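Local coordinates for SLH domain-containing protein (Pseudoflavonifractor capillosus, PDB 4OJU) that is of unknown function but, as a BspA-type leucine-rich repeat protein that also carries SLH domains, probably binds other proteins at the cell surface, at residues A[114-119]-A[138-143]; A[106-111]-A[128-133]. One frame throughout, in Å; residues are numbered along the deposited sequence. Where two conformers were deposited one is given.

Interaction 1 (A[114-119]-A[138-143]); sequences LKEITI and TVYMEG. With EDO (1,2-ethanediol), chain F.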
loop_
_atom_site.group_PDB
_atom_site.type_symbol
_atom_site.label_atom_id
_atom_site.label_comp_id
_atom_site.label_asym_id
_atom_site.label_seq_id
_atom_site.Cartn_x
_atom_site.Cartn_y
_atom_site.Cartn_z
ATOM N N LEU A 114 9.187 -7.675 8.362
ATOM C CA LEU A 114 8.731 -8.891 7.667
ATOM C C LEU A 114 8.916 -8.721 6.156
ATOM O O LEU A 114 8.229 -7.901 5.534
ATOM C CB LEU A 114 7.277 -9.203 8.048
ATOM C CG LEU A 114 6.716 -10.592 7.606
ATOM C CD1 LEU A 114 7.542 -11.771 8.159
ATOM C CD2 LEU A 114 5.268 -10.734 8.016
ATOM N N LYS A 115 9.900 -9.423 5.582
ATOM C CA LYS A 115 10.239 -9.258 4.150
ATOM C C LYS A 115 9.645 -10.341 3.246
ATOM O O LYS A 115 9.481 -10.128 2.041
ATOM C CB LYS A 115 11.766 -9.260 3.969
ATOM C CG LYS A 115 12.477 -8.124 4.696
ATOM C CD LYS A 115 13.969 -8.175 4.410
ATOM C CE LYS A 115 14.755 -7.253 5.302
ATOM N NZ LYS A 115 16.149 -7.091 4.819
ATOM N N GLU A 116 9.348 -11.503 3.824
ATOM C CA GLU A 116 8.806 -12.625 3.074
ATOM C C GLU A 116 7.924 -13.466 3.965
ATOM O O GLU A 116 8.068 -13.455 5.186
ATOM C CB GLU A 116 9.945 -13.492 2.465
ATOM C CG GLU A 116 10.836 -14.190 3.483
ATOM C CD GLU A 116 11.712 -15.287 2.915
ATOM O OE1 GLU A 116 12.608 -14.974 2.097
ATOM O OE2 GLU A 116 11.520 -16.459 3.311
ATOM N N ILE A 117 7.040 -14.232 3.341
ATOM C CA ILE A 117 6.204 -15.189 4.045
ATOM C C ILE A 117 5.925 -16.353 3.086
ATOM O O ILE A 117 5.838 -16.166 1.856
ATOM C CB ILE A 117 4.919 -14.530 4.637
ATOM C CG1 ILE A 117 4.306 -15.422 5.753
ATOM C CG2 ILE A 117 3.891 -14.144 3.536
ATOM C CD1 ILE A 117 3.343 -14.759 6.725
ATOM N N THR A 118 5.842 -17.554 3.651
ATOM C CA THR A 118 5.507 -18.757 2.900
ATOM C C THR A 118 4.122 -19.188 3.312
ATOM O O THR A 118 3.883 -19.437 4.483
ATOM C CB THR A 118 6.554 -19.847 3.088
ATOM O OG1 THR A 118 7.779 -19.333 2.569
ATOM C CG2 THR A 118 6.198 -21.134 2.344
ATOM N N ILE A 119 3.221 -19.298 2.350
ATOM C CA ILE A 119 1.838 -19.681 2.594
ATOM C C ILE A 119 1.683 -21.176 2.377
ATOM O O ILE A 119 1.951 -21.676 1.286
ATOM C CB ILE A 119 0.882 -18.858 1.675
ATOM C CG1 ILE A 119 1.065 -17.332 1.817
ATOM C CG2 ILE A 119 -0.581 -19.253 1.841
ATOM C CD1 ILE A 119 0.861 -16.681 3.231
ATOM N N THR A 138 7.264 -10.158 -1.459
ATOM C CA THR A 138 7.149 -11.508 -1.962
ATOM C C THR A 138 6.394 -12.490 -1.089
ATOM O O THR A 138 6.658 -12.624 0.106
ATOM C CB THR A 138 8.575 -12.037 -2.160
ATOM O OG1 THR A 138 9.317 -11.073 -2.913
ATOM C CG2 THR A 138 8.605 -13.381 -2.851
ATOM N N VAL A 139 5.532 -13.268 -1.735
ATOM C CA VAL A 139 4.794 -14.314 -1.081
ATOM C C VAL A 139 5.187 -15.621 -1.771
ATOM O O VAL A 139 5.089 -15.728 -2.997
ATOM C CB VAL A 139 3.255 -14.030 -1.106
ATOM C CG1 VAL A 139 2.471 -15.211 -0.581
ATOM C CG2 VAL A 139 2.902 -12.772 -0.298
ATOM N N TYR A 140 5.660 -16.598 -0.995
ATOM C CA TYR A 140 5.986 -17.911 -1.525
ATOM C C TYR A 140 4.875 -18.863 -1.196
ATOM O O TYR A 140 4.237 -18.716 -0.159
ATOM C CB TYR A 140 7.306 -18.457 -0.950
ATOM C CG TYR A 140 8.511 -17.634 -1.318
ATOM C CD1 TYR A 140 9.191 -17.857 -2.507
ATOM C CD2 TYR A 140 8.996 -16.660 -0.461
ATOM C CE1 TYR A 140 10.318 -17.115 -2.841
ATOM C CE2 TYR A 140 10.092 -15.883 -0.798
ATOM C CZ TYR A 140 10.761 -16.120 -1.986
ATOM O OH TYR A 140 11.874 -15.385 -2.305
HETATM N N MSE A 141 4.606 -19.820 -2.055
HETATM C CA MSE A 141 3.525 -20.760 -1.784
HETATM C C MSE A 141 4.086 -22.145 -1.715
HETATM O O MSE A 141 4.805 -22.557 -2.633
HETATM C CB MSE A 141 2.402 -20.703 -2.843
HETATM C CG MSE A 141 2.077 -19.314 -3.377
HETATM SE SE MSE A 141 1.091 -18.189 -2.138
HETATM C CE MSE A 141 -0.468 -19.279 -1.890
ATOM N N GLU A 142 3.718 -22.856 -0.645
ATOM C CA GLU A 142 4.081 -24.233 -0.376
ATOM C C GLU A 142 3.292 -25.142 -1.312
ATOM O O GLU A 142 2.085 -24.938 -1.480
ATOM C CB GLU A 142 3.749 -24.572 1.102
ATOM C CG GLU A 142 4.907 -24.470 2.090
ATOM C CD GLU A 142 4.532 -24.610 3.559
ATOM O OE1 GLU A 142 4.210 -25.742 3.988
ATOM O OE2 GLU A 142 4.574 -23.590 4.287
ATOM N N GLY A 143 3.965 -26.120 -1.921
ATOM C CA GLY A 143 3.294 -27.113 -2.745
ATOM C C GLY A 143 2.646 -28.143 -1.840
ATOM O O GLY A 143 2.976 -28.224 -0.652
HETATM C C1 EDO F . 12.978 -9.159 0.259
HETATM O O1 EDO F . 11.915 -10.038 -0.086
HETATM C C2 EDO F . 13.871 -8.916 -0.974
HETATM O O2 EDO F . 13.078 -8.422 -2.038
HETATM O O HOH W 1 0.300 -22.709 -1.126
#
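The Tyr-140 ring has Thr-138 of its own strand against one face, the methyl CG2 lying 3.5 Å above the plane of the Tyr-140 ring and shifted toward its rim, while Ile-117 O sits at the ring edge, near the plane. Glu-116 OE1 comes in obliquely, its carboxylate turned 51° from the ring. This is the parallel ladder of a leucine-rich repeat solenoid, strand 116-119 beside strand 138-141. Three straight bonds rule it: Tyr-140 N gives to Ile-117 O at 2.9 Å, Ile-119 N to Tyr-140 O at 2.8 Å, and Glu-142 N to Ile-119 O at 2.9 Å, the last from above the carbonyl plane. Toward Thr-138 the strands spread, and Ile-117 N and both backbone polar atoms of Thr-138 are buried without a partner in the model. Threonine, tyrosine and glutamate carry polar ends on the face that is partly open to solvent, while Ile-117, Ile-119, Val-139 and Met-141 fill the buried face with apolar side chains, Ile-117 and Val-139 running side by side. Val-139 and Tyr-140 also pair antiparallel with a strand of the second subunit, extending the sheet. Selenomethionine Met-141, bent at chi2 (-74°) and chi3, folds its CE to 3.7 Å from Ile-119 CG2. The tightest carbon-carbon contact is Ile-119 CG1 against Val-139 CG1, at 3.5 Å.

Interaction 2 (A[106-111]-A[128-133]); sequences LAFASC and NPFRWS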
loop_
_atom_site.group_PDB
_atom_site.type_symbol
_atom_site.label_atom_id
_atom_site.label_comp_id
_atom_site.label_asym_id
_atom_site.label_seq_id
_atom_site.Cartn_x
_atom_site.Cartn_y
_atom_site.Cartn_z
ATOM N N LEU A 106 -5.591 -8.100 8.264
ATOM C CA LEU A 106 -4.492 -7.392 8.895
ATOM C C LEU A 106 -3.709 -8.244 9.920
ATOM O O LEU A 106 -3.065 -7.683 10.815
ATOM C CB LEU A 106 -5.057 -6.123 9.573
ATOM C CG LEU A 106 -5.856 -5.152 8.706
ATOM C CD1 LEU A 106 -6.534 -4.080 9.576
ATOM C CD2 LEU A 106 -4.951 -4.502 7.707
ATOM N N ALA A 107 -3.733 -9.572 9.796
ATOM C CA ALA A 107 -3.063 -10.485 10.747
ATOM C C ALA A 107 -1.552 -10.209 10.848
ATOM O O ALA A 107 -0.983 -10.353 11.921
ATOM C CB ALA A 107 -3.301 -11.933 10.340
ATOM N N PHE A 108 -0.916 -9.763 9.749
ATOM C CA PHE A 108 0.515 -9.432 9.771
ATOM C C PHE A 108 0.681 -7.986 9.312
ATOM O O PHE A 108 1.596 -7.665 8.550
ATOM C CB PHE A 108 1.320 -10.416 8.873
ATOM C CG PHE A 108 1.294 -11.830 9.399
ATOM C CD1 PHE A 108 2.175 -12.232 10.397
ATOM C CD2 PHE A 108 0.356 -12.745 8.931
ATOM C CE1 PHE A 108 2.138 -13.537 10.896
ATOM C CE2 PHE A 108 0.309 -14.048 9.446
ATOM C CZ PHE A 108 1.183 -14.423 10.443
ATOM N N ALA A 109 -0.222 -7.111 9.757
ATOM C CA ALA A 109 -0.215 -5.712 9.332
ATOM C C ALA A 109 0.850 -4.879 10.021
ATOM O O ALA A 109 1.142 -5.083 11.201
ATOM C CB ALA A 109 -1.578 -5.080 9.574
ATOM N N SER A 110 1.416 -3.909 9.283
ATOM C CA SER A 110 2.433 -2.976 9.795
ATOM C C SER A 110 3.584 -3.694 10.574
ATOM O O SER A 110 3.941 -3.288 11.690
ATOM C CB SER A 110 1.754 -1.924 10.680
ATOM O OG SER A 110 2.629 -0.905 11.133
ATOM N N CYS A 111 4.114 -4.784 9.987
ATOM C CA CYS A 111 5.258 -5.571 10.477
ATOM C C CYS A 111 6.393 -5.207 9.553
ATOM O O CYS A 111 6.615 -5.870 8.539
ATOM C CB CYS A 111 4.952 -7.072 10.439
ATOM S SG CYS A 111 3.755 -7.609 11.677
ATOM N N ASN A 128 -6.615 -9.252 3.270
ATOM C CA ASN A 128 -5.395 -8.382 3.301
ATOM C C ASN A 128 -4.636 -8.422 4.652
ATOM O O ASN A 128 -4.776 -7.541 5.503
ATOM C CB ASN A 128 -5.643 -6.938 2.875
ATOM C CG ASN A 128 -4.350 -6.185 2.586
ATOM O OD1 ASN A 128 -3.222 -6.700 2.727
ATOM N ND2 ASN A 128 -4.474 -4.967 2.142
ATOM N N PRO A 129 -3.827 -9.477 4.861
ATOM C CA PRO A 129 -3.121 -9.608 6.145
ATOM C C PRO A 129 -1.852 -8.770 6.227
ATOM O O PRO A 129 -1.301 -8.657 7.302
ATOM C CB PRO A 129 -2.745 -11.107 6.181
ATOM C CG PRO A 129 -3.554 -11.757 5.021
ATOM C CD PRO A 129 -3.597 -10.666 4.012
ATOM N N PHE A 130 -1.345 -8.254 5.108
ATOM C CA PHE A 130 -0.030 -7.610 5.068
ATOM C C PHE A 130 -0.062 -6.096 4.859
ATOM O O PHE A 130 0.997 -5.491 4.647
ATOM C CB PHE A 130 0.780 -8.280 3.954
ATOM C CG PHE A 130 0.639 -9.798 3.986
ATOM C CD1 PHE A 130 1.141 -10.538 5.051
ATOM C CD2 PHE A 130 0.054 -10.482 2.924
ATOM C CE1 PHE A 130 1.009 -11.930 5.082
ATOM C CE2 PHE A 130 -0.076 -11.871 2.956
ATOM C CZ PHE A 130 0.396 -12.582 4.040
ATOM N N ARG A 131 -1.245 -5.471 4.990
ATOM C CA ARG A 131 -1.383 -4.021 4.814
ATOM C C ARG A 131 -0.393 -3.271 5.703
ATOM O O ARG A 131 -0.217 -3.651 6.865
ATOM C CB ARG A 131 -2.813 -3.561 5.125
ATOM C CG ARG A 131 -3.136 -2.165 4.563
ATOM C CD ARG A 131 -4.624 -1.922 4.647
ATOM N NE ARG A 131 -4.989 -0.570 4.227
ATOM C CZ ARG A 131 -6.231 -0.087 4.261
ATOM N NH1 ARG A 131 -7.237 -0.855 4.651
ATOM N NH2 ARG A 131 -6.474 1.157 3.882
ATOM N N TRP A 132 0.289 -2.251 5.128
ATOM C CA TRP A 132 1.271 -1.362 5.783
ATOM C C TRP A 132 2.584 -2.071 6.138
ATOM O O TRP A 132 3.483 -1.426 6.675
ATOM C CB TRP A 132 0.695 -0.660 7.054
ATOM C CG TRP A 132 -0.651 -0.034 6.851
ATOM C CD1 TRP A 132 -0.993 0.891 5.911
ATOM C CD2 TRP A 132 -1.858 -0.346 7.564
ATOM N NE1 TRP A 132 -2.336 1.184 6.002
ATOM C CE2 TRP A 132 -2.888 0.449 7.016
ATOM C CE3 TRP A 132 -2.162 -1.202 8.641
ATOM C CZ2 TRP A 132 -4.212 0.380 7.469
ATOM C CZ3 TRP A 132 -3.461 -1.223 9.129
ATOM C CH2 TRP A 132 -4.475 -0.452 8.531
ATOM N N SER A 133 2.708 -3.369 5.871
ATOM C CA SER A 133 3.980 -4.036 6.122
ATOM C C SER A 133 4.877 -3.731 4.916
ATOM O O SER A 133 4.809 -4.419 3.890
ATOM C CB SER A 133 3.794 -5.530 6.347
ATOM O OG SER A 133 3.065 -5.728 7.543
HETATM O O HOH W 2 4.134 0.427 9.421
#
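Ser-133 OG is held by two hydrogen bonds from the facing loop: it donates to Phe-108 O at 2.6 Å, in the carbonyl plane, and accepts from Cys-111 N at 2.8 Å along a nearly straight line (174°). The side chain is turned with OG anti to its own carbonyl carbon (chi1 -66°), which sets the hydroxyl between a carbonyl and an N-H, where serine, able both to donate and to accept, suits both. An alanine here would remove both bonds and would probably loosen the 108-111 backbone against its neighbour. Three more bonds run between the loops. Phe-108 N reaches Pro-129 O at 2.7 Å, though bent to 138°; Ser-110 N meets Arg-131 O at 2.9 Å in the carbonyl plane; Leu-106 N approaches Asn-128 O from above its carbonyl plane. Residues 130-133 form a type II turn, with Trp-132 taking positive phi at its third position. Apolar groups fill in around this frame: Pro-129 CB lies 3.9 Å above the centre of the Phe-130 ring and also meets the edge of the Phe-108 ring, while Leu-106 CD2 rests 3.5 Å from Arg-131 CB. Arg-131 CG covers one face of the Trp-132 indole; the Arg-131 guanidinium itself makes a salt bridge with Asp-112 of the third subunit. Phe-108 in turn meets Phe-85, the rings nearly parallel. Such loops, stacked turn upon turn, are characteristic of the BspA-type leucine-rich repeat solenoid.

The segments alternate along the chain, so interactions 1 and 2 bind the same two successive turns of the solenoid, at the strands and at the loops that precede them, centres 14 Å apart. They share apolar packing: Ile-117 CG2 touches Phe-130 CZ at 3.9 Å, and Leu-114 CD2 meets Phe-108 CB at 4.1 Å. Ile-117 thus serves both, lying beside Val-139 while touching Phe-108 and Phe-130. Both contacts reach the second subunit. No active site is known, but one magnesium ion lies about 4 Å from the Ser-110 side chain and a different one about 4 Å from that of Met-141. Glu-105, Asp-112 and Asp-137, which can bind Mg(2+) but hold none in this chain, adjoin the segments.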